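Conserved hypothetical exported protein (Bacteroides fragilis, PDB 4JJA) is of unknown function but is probably an exo-acting peptidoglycan beta-N-acetylmuramidase that trims bacterial cell-wall sugar chains. Local coordinates at residues D141-L155 and L166-E178. Residues are numbered along the deposited sequence; the frame is centred on the assembly and turned at random.
Sequences DRPNPNGHYVDGPIL and LPIPIVHGMTLGE
Asp151 and Val171 join two largely irregular segments, 141-155 and 166-178, in a buried antiparallel loop-to-loop contact within the connection that leaves strand 136-140 and runs into the first turn of helix 176-185. Their pairing is reciprocal: Asp151 N lies 2.9 Å from Val171 O, and Val171 N donates back to Asp151 O almost straight (172°). Asp151 stands opposite two residues, Ile170 and Val171, which makes the bridge a classic beta bulge. Val171 CG1, anti to its backbone N (chi1 172°), reaches over the centre of the Tyr149 ring, 3.7 Å from the centroid and 9° off the normal, a CH-pi contact. Further along, Val150 CG1 meets Pro169 CG at 3.7 Å, and Leu155 N donates to Ile168 O.

At the other end, Asp141 grips the start of the helix with both oxygens: OD2 receives Thr175 OG1 at 2.7 Å through its syn lone pair, while OD1 takes Gly177 N at 2.9 Å. Thr175 OG1 in turn accepts from Glu178 N, and Glu178 OE1 accepts from Thr175 N, a capping box. Midway, Asn144 ND2 donates to Met174 O at 2.9 Å, from above the carbonyl plane, and to a water that also bridges Asn146 O and Gly173 N.

Tyr368 shares Asp141 OD2, and Lys348 and Trp351 hold the Asp151 carboxylate. Helix 224-233 touches Tyr149 and Val171 through Pro231, helix 352-362 packs Phe358 on Pro169, and helix 119-132 meets Leu176. Strand 136-140 belongs to the parallel six-stranded sheet of the N-terminal, probably Rossmann-like domain, beside edge strand 197-200, whose Ile200 bonds to the Asp141 backbone.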
loop_
_atom_site.group_PDB
_atom_site.type_symbol
_atom_site.label_atom_id
_atom_site.label_comp_id
_atom_site.label_asym_id
_atom_site.label_seq_id
_atom_site.Cartn_x
_atom_site.Cartn_y
_atom_site.Cartn_z
ATOM N N ASP A 141 -12.806 6.993 4.235
ATOM C CA ASP A 141 -12.274 5.762 3.655
ATOM C C ASP A 141 -12.248 5.829 2.140
ATOM O O ASP A 141 -13.098 6.508 1.507
ATOM C CB ASP A 141 -13.067 4.548 4.135
ATOM C CG ASP A 141 -12.236 3.320 4.430
ATOM O OD1 ASP A 141 -11.007 3.409 4.586
ATOM O OD2 ASP A 141 -12.912 2.248 4.590
ATOM N N ARG A 142 -11.289 5.133 1.551
ATOM C CA ARG A 142 -11.199 4.919 0.119
ATOM C C ARG A 142 -11.072 3.425 -0.117
ATOM O O ARG A 142 -10.602 2.690 0.737
ATOM C CB ARG A 142 -10.035 5.665 -0.518
ATOM C CG ARG A 142 -10.207 7.180 -0.472
ATOM C CD ARG A 142 -9.075 7.921 -1.164
ATOM N NE ARG A 142 -9.287 9.369 -0.986
ATOM C CZ ARG A 142 -9.631 10.225 -1.923
ATOM N NH1 ARG A 142 -9.737 9.845 -3.194
ATOM N NH2 ARG A 142 -9.838 11.491 -1.591
ATOM N N PRO A 143 -11.479 2.975 -1.299
ATOM C CA PRO A 143 -11.359 1.558 -1.601
ATOM C C PRO A 143 -9.949 1.018 -1.577
ATOM O O PRO A 143 -9.006 1.766 -1.800
ATOM C CB PRO A 143 -11.938 1.440 -3.034
ATOM C CG PRO A 143 -12.901 2.547 -3.115
ATOM C CD PRO A 143 -12.210 3.673 -2.369
ATOM N N ASN A 144 -9.846 -0.280 -1.307
ATOM C CA ASN A 144 -8.615 -1.013 -1.536
ATOM C C ASN A 144 -8.742 -1.640 -2.916
ATOM O O ASN A 144 -9.614 -2.486 -3.104
ATOM C CB ASN A 144 -8.454 -2.073 -0.444
ATOM C CG ASN A 144 -7.206 -2.907 -0.597
ATOM O OD1 ASN A 144 -6.541 -2.868 -1.643
ATOM N ND2 ASN A 144 -6.926 -3.723 0.433
ATOM N N PRO A 145 -7.899 -1.250 -3.900
ATOM C CA PRO A 145 -8.037 -1.831 -5.232
ATOM C C PRO A 145 -7.701 -3.316 -5.279
ATOM O O PRO A 145 -8.035 -3.995 -6.229
ATOM C CB PRO A 145 -7.054 -1.011 -6.066
ATOM C CG PRO A 145 -5.993 -0.590 -5.064
ATOM C CD PRO A 145 -6.754 -0.312 -3.806
ATOM N N ASN A 146 -7.018 -3.798 -4.237
ATOM C CA ASN A 146 -6.717 -5.209 -4.017
ATOM C C ASN A 146 -7.510 -5.749 -2.802
ATOM O O ASN A 146 -7.077 -6.670 -2.119
ATOM C CB ASN A 146 -5.192 -5.420 -3.860
ATOM C CG ASN A 146 -4.487 -5.353 -5.185
ATOM O OD1 ASN A 146 -4.827 -6.126 -6.107
ATOM N ND2 ASN A 146 -3.438 -4.538 -5.281
ATOM N N GLY A 147 -8.691 -5.198 -2.585
ATOM C CA GLY A 147 -9.544 -5.570 -1.467
ATOM C C GLY A 147 -10.359 -6.811 -1.679
ATOM O O GLY A 147 -11.086 -7.208 -0.760
ATOM N N HIS A 148 -10.248 -7.411 -2.850
ATOM C CA HIS A 148 -11.084 -8.516 -3.256
ATOM C C HIS A 148 -10.533 -9.861 -2.829
ATOM O O HIS A 148 -11.195 -10.888 -3.067
ATOM C CB HIS A 148 -11.301 -8.505 -4.777
ATOM C CG HIS A 148 -10.027 -8.465 -5.570
ATOM N ND1 HIS A 148 -9.214 -7.351 -5.575
ATOM C CD2 HIS A 148 -9.416 -9.392 -6.349
ATOM C CE1 HIS A 148 -8.151 -7.603 -6.331
ATOM N NE2 HIS A 148 -8.253 -8.833 -6.829
ATOM N N TYR A 149 -9.349 -9.901 -2.228
ATOM C CA TYR A 149 -8.776 -11.152 -1.766
ATOM C C TYR A 149 -7.833 -10.909 -0.635
ATOM O O TYR A 149 -7.472 -9.784 -0.329
ATOM C CB TYR A 149 -8.113 -11.941 -2.889
ATOM C CG TYR A 149 -6.833 -11.410 -3.483
ATOM C CD1 TYR A 149 -6.754 -10.183 -4.118
ATOM C CD2 TYR A 149 -5.666 -12.200 -3.440
ATOM C CE1 TYR A 149 -5.529 -9.768 -4.720
ATOM C CE2 TYR A 149 -4.502 -11.795 -4.027
ATOM C CZ TYR A 149 -4.437 -10.595 -4.686
ATOM O OH TYR A 149 -3.267 -10.251 -5.308
ATOM N N VAL A 150 -7.415 -12.012 -0.011
ATOM C CA VAL A 150 -6.417 -12.075 1.055
ATOM C C VAL A 150 -5.408 -13.136 0.597
ATOM O O VAL A 150 -5.810 -14.212 0.127
ATOM C CB VAL A 150 -7.045 -12.438 2.401
ATOM C CG1 VAL A 150 -5.984 -12.521 3.514
ATOM C CG2 VAL A 150 -8.162 -11.433 2.747
ATOM N N ASP A 151 -4.105 -12.851 0.709
ATOM C CA ASP A 151 -3.129 -13.825 0.220
ATOM C C ASP A 151 -1.774 -13.596 0.848
ATOM O O ASP A 151 -1.399 -12.500 1.247
ATOM C CB ASP A 151 -3.025 -13.719 -1.320
ATOM C CG ASP A 151 -2.741 -15.024 -2.016
ATOM O OD1 ASP A 151 -2.609 -16.053 -1.357
ATOM O OD2 ASP A 151 -2.661 -14.950 -3.280
ATOM N N GLY A 152 -1.013 -14.682 0.851
ATOM C CA GLY A 152 0.357 -14.673 1.311
ATOM C C GLY A 152 0.488 -15.039 2.792
ATOM O O GLY A 152 -0.484 -15.045 3.531
ATOM N N PRO A 153 1.715 -15.386 3.212
ATOM C CA PRO A 153 1.954 -15.676 4.604
ATOM C C PRO A 153 1.654 -14.487 5.505
ATOM O O PRO A 153 1.905 -13.341 5.109
ATOM C CB PRO A 153 3.462 -15.992 4.652
ATOM C CG PRO A 153 3.931 -16.070 3.317
ATOM C CD PRO A 153 2.947 -15.375 2.428
ATOM N N ILE A 154 1.202 -14.751 6.719
ATOM C CA ILE A 154 1.183 -13.722 7.754
ATOM C C ILE A 154 2.627 -13.399 8.112
ATOM O O ILE A 154 3.444 -14.294 8.283
ATOM C CB ILE A 154 0.354 -14.173 8.983
ATOM C CG1 ILE A 154 -1.162 -14.351 8.610
ATOM C CG2 ILE A 154 0.507 -13.203 10.146
ATOM C CD1 ILE A 154 -2.035 -15.053 9.660
ATOM N N LEU A 155 2.922 -12.120 8.286
ATOM C CA LEU A 155 4.261 -11.696 8.620
ATOM C C LEU A 155 4.678 -12.237 9.979
ATOM O O LEU A 155 4.020 -11.969 10.968
ATOM C CB LEU A 155 4.335 -10.186 8.641
ATOM C CG LEU A 155 5.663 -9.550 8.970
ATOM C CD1 LEU A 155 6.776 -9.975 8.044
ATOM C CD2 LEU A 155 5.501 -8.048 8.969
ATOM N N LEU A 166 2.868 -4.990 10.594
ATOM C CA LEU A 166 1.789 -5.638 11.331
ATOM C C LEU A 166 1.759 -7.127 10.973
ATOM O O LEU A 166 2.174 -7.486 9.854
ATOM C CB LEU A 166 0.464 -5.001 10.962
ATOM C CG LEU A 166 0.253 -3.551 11.350
ATOM C CD1 LEU A 166 -1.042 -3.005 10.742
ATOM C CD2 LEU A 166 0.271 -3.366 12.918
ATOM N N PRO A 167 1.169 -7.966 11.842
ATOM C CA PRO A 167 1.065 -9.401 11.562
ATOM C C PRO A 167 -0.136 -9.684 10.666
ATOM O O PRO A 167 -1.168 -10.215 11.087
ATOM C CB PRO A 167 0.959 -10.027 12.964
ATOM C CG PRO A 167 0.288 -8.962 13.751
ATOM C CD PRO A 167 0.752 -7.639 13.232
ATOM N N ILE A 168 0.042 -9.332 9.411
ATOM C CA ILE A 168 -0.998 -9.416 8.393
ATOM C C ILE A 168 -0.408 -10.137 7.187
ATOM O O ILE A 168 0.810 -10.253 7.045
ATOM C CB ILE A 168 -1.590 -8.028 8.042
ATOM C CG1 ILE A 168 -0.515 -7.110 7.384
ATOM C CG2 ILE A 168 -2.209 -7.379 9.248
ATOM C CD1 ILE A 168 -1.027 -5.715 7.028
ATOM N N PRO A 169 -1.246 -10.641 6.274
ATOM C CA PRO A 169 -0.769 -11.273 5.053
ATOM C C PRO A 169 -0.182 -10.238 4.083
ATOM O O PRO A 169 -0.238 -9.033 4.338
ATOM C CB PRO A 169 -2.035 -11.953 4.465
ATOM C CG PRO A 169 -3.016 -12.035 5.626
ATOM C CD PRO A 169 -2.708 -10.729 6.374
ATOM N N ILE A 170 0.403 -10.709 2.993
ATOM C CA ILE A 170 0.942 -9.818 1.998
ATOM C C ILE A 170 -0.167 -8.949 1.421
ATOM O O ILE A 170 -0.037 -7.705 1.304
ATOM C CB ILE A 170 1.707 -10.600 0.886
ATOM C CG1 ILE A 170 2.965 -11.267 1.484
ATOM C CG2 ILE A 170 2.076 -9.717 -0.284
ATOM C CD1 ILE A 170 3.724 -12.159 0.499
ATOM N N VAL A 171 -1.250 -9.600 0.976
ATOM C CA VAL A 171 -2.448 -8.929 0.454
ATOM C C VAL A 171 -3.435 -9.094 1.617
ATOM O O VAL A 171 -3.936 -10.195 1.869
ATOM C CB VAL A 171 -2.920 -9.594 -0.849
ATOM C CG1 VAL A 171 -4.305 -8.984 -1.246
ATOM C CG2 VAL A 171 -1.896 -9.475 -1.974
ATOM N N HIS A 172 -3.702 -8.000 2.334
ATOM C CA HIS A 172 -4.516 -8.066 3.544
ATOM C C HIS A 172 -6.019 -7.913 3.271
ATOM O O HIS A 172 -6.841 -8.280 4.120
ATOM C CB HIS A 172 -4.012 -7.065 4.592
ATOM C CG HIS A 172 -3.899 -5.672 4.073
ATOM N ND1 HIS A 172 -5.007 -4.895 3.792
ATOM C CD2 HIS A 172 -2.806 -4.905 3.833
ATOM C CE1 HIS A 172 -4.582 -3.699 3.408
ATOM N NE2 HIS A 172 -3.246 -3.703 3.378
ATOM N N GLY A 173 -6.363 -7.353 2.106
ATOM C CA GLY A 173 -7.706 -7.220 1.693
ATOM C C GLY A 173 -8.560 -6.160 2.347
ATOM O O GLY A 173 -9.761 -6.171 2.176
HETATM N N MSE A 174 -7.956 -5.240 3.106
HETATM C CA MSE A 174 -8.706 -4.326 3.942
HETATM C C MSE A 174 -8.510 -2.886 3.500
HETATM O O MSE A 174 -7.487 -2.514 2.965
HETATM C CB MSE A 174 -8.252 -4.424 5.404
HETATM C CG MSE A 174 -8.405 -5.849 5.926
HETATM SE SE MSE A 174 -7.757 -6.165 7.734
HETATM C CE MSE A 174 -9.203 -5.439 8.601
ATOM N N THR A 175 -9.538 -2.079 3.704
ATOM C CA THR A 175 -9.354 -0.646 3.573
ATOM C C THR A 175 -8.547 -0.075 4.749
ATOM O O THR A 175 -8.426 -0.743 5.776
ATOM C CB THR A 175 -10.678 0.111 3.464
ATOM O OG1 THR A 175 -11.347 0.100 4.732
ATOM C CG2 THR A 175 -11.521 -0.393 2.326
ATOM N N LEU A 176 -8.032 1.141 4.616
ATOM C CA LEU A 176 -7.297 1.726 5.735
ATOM C C LEU A 176 -8.212 1.915 6.928
ATOM O O LEU A 176 -7.760 1.759 8.070
ATOM C CB LEU A 176 -6.614 3.006 5.359
ATOM C CG LEU A 176 -5.471 2.970 4.360
ATOM C CD1 LEU A 176 -4.995 4.415 4.036
ATOM C CD2 LEU A 176 -4.341 2.131 4.889
ATOM N N GLY A 177 -9.504 2.197 6.734
ATOM C CA GLY A 177 -10.428 2.296 7.838
ATOM C C GLY A 177 -10.605 0.986 8.565
ATOM O O GLY A 177 -10.609 0.926 9.782
ATOM N N GLU A 178 -10.799 -0.084 7.807
ATOM C CA GLU A 178 -10.909 -1.412 8.423
ATOM C C GLU A 178 -9.664 -1.769 9.187
ATOM O O GLU A 178 -9.728 -2.294 10.300
ATOM C CB GLU A 178 -11.205 -2.439 7.332
ATOM C CG GLU A 178 -12.576 -2.276 6.618
ATOM C CD GLU A 178 -12.798 -3.234 5.472
ATOM O OE1 GLU A 178 -11.824 -3.485 4.712
ATOM O OE2 GLU A 178 -13.939 -3.767 5.326
HETATM O O HOH W 1 -8.117 2.008 1.823
HETATM O O HOH W 2 -5.239 -6.001 -0.081
#